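Local coordinates for acetylxylan esterase A (Aspergillus awamori, PDB 5X6S) that removes acetyl side groups from the backbone of acetylated xylan by ester hydrolysis, as a secreted serine esterase of carbohydrate esterase family 1, at the interface of chains A and B. Sequence-based numbering; all coordinates share one arbitrary frame. Chains: chain A/B, Acetylxylan esterase A.

The interface of chains A and B. Residues chain A 86-87, 134, 184, 187; chain B 109, 111-112.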
ATOM      1  N   HIS A  86     -15.118   3.826  -1.334  1.00 18.00           N
ATOM      2  CA  HIS A  86     -13.753   4.313  -1.652  1.00 18.28           C
ATOM      3  C   HIS A  86     -13.922   5.613  -2.456  1.00 17.85           C
ATOM      4  O   HIS A  86     -14.663   5.631  -3.477  1.00 17.39           O
ATOM      5  CB  HIS A  86     -13.014   3.264  -2.518  1.00 17.88           C
ATOM      6  CG  HIS A  86     -11.623   3.640  -2.927  1.00 18.19           C
ATOM      7  ND1 HIS A  86     -10.553   3.649  -2.048  1.00 19.80           N
ATOM      8  CD2 HIS A  86     -11.111   3.966  -4.138  1.00 18.25           C
ATOM      9  CE1 HIS A  86      -9.451   3.968  -2.696  1.00 20.13           C
ATOM     10  NE2 HIS A  86      -9.760   4.163  -3.966  1.00 19.53           N
ATOM     11  N   ASN A  87     -13.266   6.672  -2.012  1.00 17.48           N
ATOM     12  CA  ASN A  87     -13.330   7.972  -2.657  1.00 18.47           C
ATOM     13  C   ASN A  87     -14.757   8.585  -2.677  1.00 18.41           C
ATOM     14  O   ASN A  87     -15.052   9.480  -3.458  1.00 20.61           O
ATOM     15  CB  ASN A  87     -12.698   7.890  -4.079  1.00 19.37           C
ATOM     16  CG  ASN A  87     -11.206   7.625  -4.049  1.00 19.16           C
ATOM     17  OD1 ASN A  87     -10.560   7.824  -3.037  1.00 21.72           O
ATOM     18  ND2 ASN A  87     -10.666   7.148  -5.144  1.00 20.21           N
ATOM     19  N   GLU A 134      -5.894  -0.293   0.901  1.00 18.64           N
ATOM     20  CA  GLU A 134      -4.533   0.014   0.429  1.00 17.62           C
ATOM     21  C   GLU A 134      -3.655   0.745   1.429  1.00 18.35           C
ATOM     22  O   GLU A 134      -2.456   0.660   1.337  1.00 18.08           O
ATOM     23  CB  GLU A 134      -4.570   0.819  -0.890  1.00 18.23           C
ATOM     24  CG  GLU A 134      -5.056   2.295  -0.799  1.00 18.92           C
ATOM     25  CD  GLU A 134      -6.568   2.496  -0.759  1.00 18.93           C
ATOM     26  OE1 GLU A 134      -7.313   1.486  -0.725  1.00 18.57           O
ATOM     27  OE2 GLU A 134      -7.036   3.668  -0.762  1.00 18.03           O
ATOM     28  N   TYR A 184     -15.115  -0.962  -2.182  1.00 19.91           N
ATOM     29  CA  TYR A 184     -14.144  -0.619  -3.198  1.00 21.41           C
ATOM     30  C   TYR A 184     -14.272  -1.646  -4.326  1.00 21.99           C
ATOM     31  O   TYR A 184     -13.445  -2.569  -4.421  1.00 22.27           O
ATOM     32  CB  TYR A 184     -12.700  -0.582  -2.626  1.00 21.32           C
ATOM     33  CG  TYR A 184     -11.644  -0.019  -3.537  1.00 21.57           C
ATOM     34  CD1 TYR A 184     -11.910   0.293  -4.867  1.00 20.18           C
ATOM     35  CD2 TYR A 184     -10.338   0.227  -3.063  1.00 21.50           C
ATOM     36  CE1 TYR A 184     -10.931   0.815  -5.683  1.00 19.97           C
ATOM     37  CE2 TYR A 184      -9.355   0.716  -3.887  1.00 20.37           C
ATOM     38  CZ  TYR A 184      -9.633   1.002  -5.203  1.00 20.08           C
ATOM     39  OH  TYR A 184      -8.639   1.470  -6.049  1.00 19.82           O
ATOM     40  N   TYR A 187     -11.432  -3.950  -6.409  1.00 24.28           N
ATOM     41  CA  TYR A 187     -10.142  -3.929  -5.754  1.00 23.78           C
ATOM     42  C   TYR A 187      -9.681  -5.319  -5.456  1.00 23.82           C
ATOM     43  O   TYR A 187     -10.421  -6.068  -4.861  1.00 25.17           O
ATOM     44  CB  TYR A 187     -10.204  -3.187  -4.402  1.00 22.30           C
ATOM     45  CG  TYR A 187      -8.875  -3.114  -3.700  1.00 19.72           C
ATOM     46  CD1 TYR A 187      -7.870  -2.271  -4.181  1.00 18.87           C
ATOM     47  CD2 TYR A 187      -8.628  -3.828  -2.543  1.00 20.20           C
ATOM     48  CE1 TYR A 187      -6.659  -2.145  -3.538  1.00 20.28           C
ATOM     49  CE2 TYR A 187      -7.370  -3.733  -1.890  1.00 21.06           C
ATOM     50  CZ  TYR A 187      -6.401  -2.868  -2.383  1.00 20.47           C
ATOM     51  OH  TYR A 187      -5.161  -2.728  -1.781  1.00 19.05           O
TER
ATOM     52  N   ASP B 109      -4.787   8.521  -5.884  1.00 17.33           N
ATOM     53  CA  ASP B 109      -5.227   7.294  -5.300  1.00 18.20           C
ATOM     54  C   ASP B 109      -4.032   6.393  -5.039  1.00 18.00           C
ATOM     55  O   ASP B 109      -3.457   5.868  -5.961  1.00 16.95           O
ATOM     56  CB  ASP B 109      -6.244   6.622  -6.205  1.00 17.46           C
ATOM     57  CG  ASP B 109      -7.000   5.526  -5.516  1.00 20.20           C
ATOM     58  OD1 ASP B 109      -6.415   4.814  -4.664  1.00 20.58           O
ATOM     59  OD2 ASP B 109      -8.194   5.366  -5.865  1.00 16.57           O
ATOM     60  N   SER B 111      -3.751   3.359  -4.282  1.00 17.93           N
ATOM     61  CA  SER B 111      -3.931   2.002  -4.762  1.00 17.20           C
ATOM     62  C   SER B 111      -3.693   1.952  -6.266  1.00 17.69           C
ATOM     63  O   SER B 111      -3.748   0.889  -6.860  1.00 16.20           O
ATOM     64  CB  SER B 111      -5.373   1.522  -4.483  1.00 18.98           C
ATOM     65  OG  SER B 111      -6.354   2.279  -5.205  1.00 20.39           O
ATOM     66  N   LYS B 112      -3.492   3.117  -6.888  1.00 16.23           N
ATOM     67  CA  LYS B 112      -3.292   3.186  -8.356  1.00 17.00           C
ATOM     68  C   LYS B 112      -1.933   3.849  -8.725  1.00 16.29           C
ATOM     69  O   LYS B 112      -1.894   4.804  -9.502  1.00 16.67           O
ATOM     70  CB  LYS B 112      -4.461   3.952  -9.056  1.00 16.37           C
ATOM     71  CG  LYS B 112      -5.830   3.249  -8.882  1.00 19.19           C
ATOM     72  CD  LYS B 112      -7.000   4.076  -9.372  1.00 20.09           C
ATOM     73  CE  LYS B 112      -8.315   3.319  -9.138  1.00 25.33           C
ATOM     74  NZ  LYS B 112      -9.400   4.035  -9.901  1.00 27.88           N
TER
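B:Asp109 pushes its carboxylate against A:His86 and A:Asn87, and one oxygen takes both polar contacts. The imidazole NE2 of A:His86 donates to OD2 of B:Asp109 at 2.7 Å, on the syn side and close to the ring plane, in a fairly straight bond (162° at H). The amide ND2 of A:Asn87 reaches the same OD2 at 3.1 Å, but from above the carboxylate plane and less straight; both donors lie on one face of that plane. The other oxygen, OD1, is held within chain B: the hydroxyl OG of B:Ser111 donates to it at 2.6 Å from above the plane, and the backbone N of B:Ser111 approaches its anti side. With both oxygens gripped, the carboxylate is fixed in rotation.

B:Ser111 OG also hydrogen-bonds with the phenol OH of A:Tyr184 at 2.6 Å, meeting the tyrosine at its edge, in the ring plane. The serine torsion, chi1 64°, tucks OG in beside both the backbone N and the carbonyl carbon, within reach of B:Asp109 and A:Tyr184 alike.

The rings of A:His86 and A:Tyr184 lie face to face, with CE2 of the tyrosine 3.4 Å over the centre of the imidazole. CG of A:Asn87 lies over the rim of the opposite face, so the ring is flanked on both sides, which should help to hold it toward B:Asp109. The carboxylate OE2 of A:Glu134 sits at the imidazole edge, and this acid and B:Asp109 would probably favour a protonated histidine.

Apolar contact centres on CB of B:Ser111, which packs against CB of A:Glu134 at 3.7 Å and touches the aromatic CE1 of A:Tyr187 (4.0 Å). The methylene CE of B:Lys112 passes near the phenol OH.

Repeated by two-fold symmetry, this small polar patch joins the two copies; its centre lies about 23 Å from A:Ser119, the predicted charge-relay serine. As the enzyme is a monomer, the pairing may reflect crystal packing.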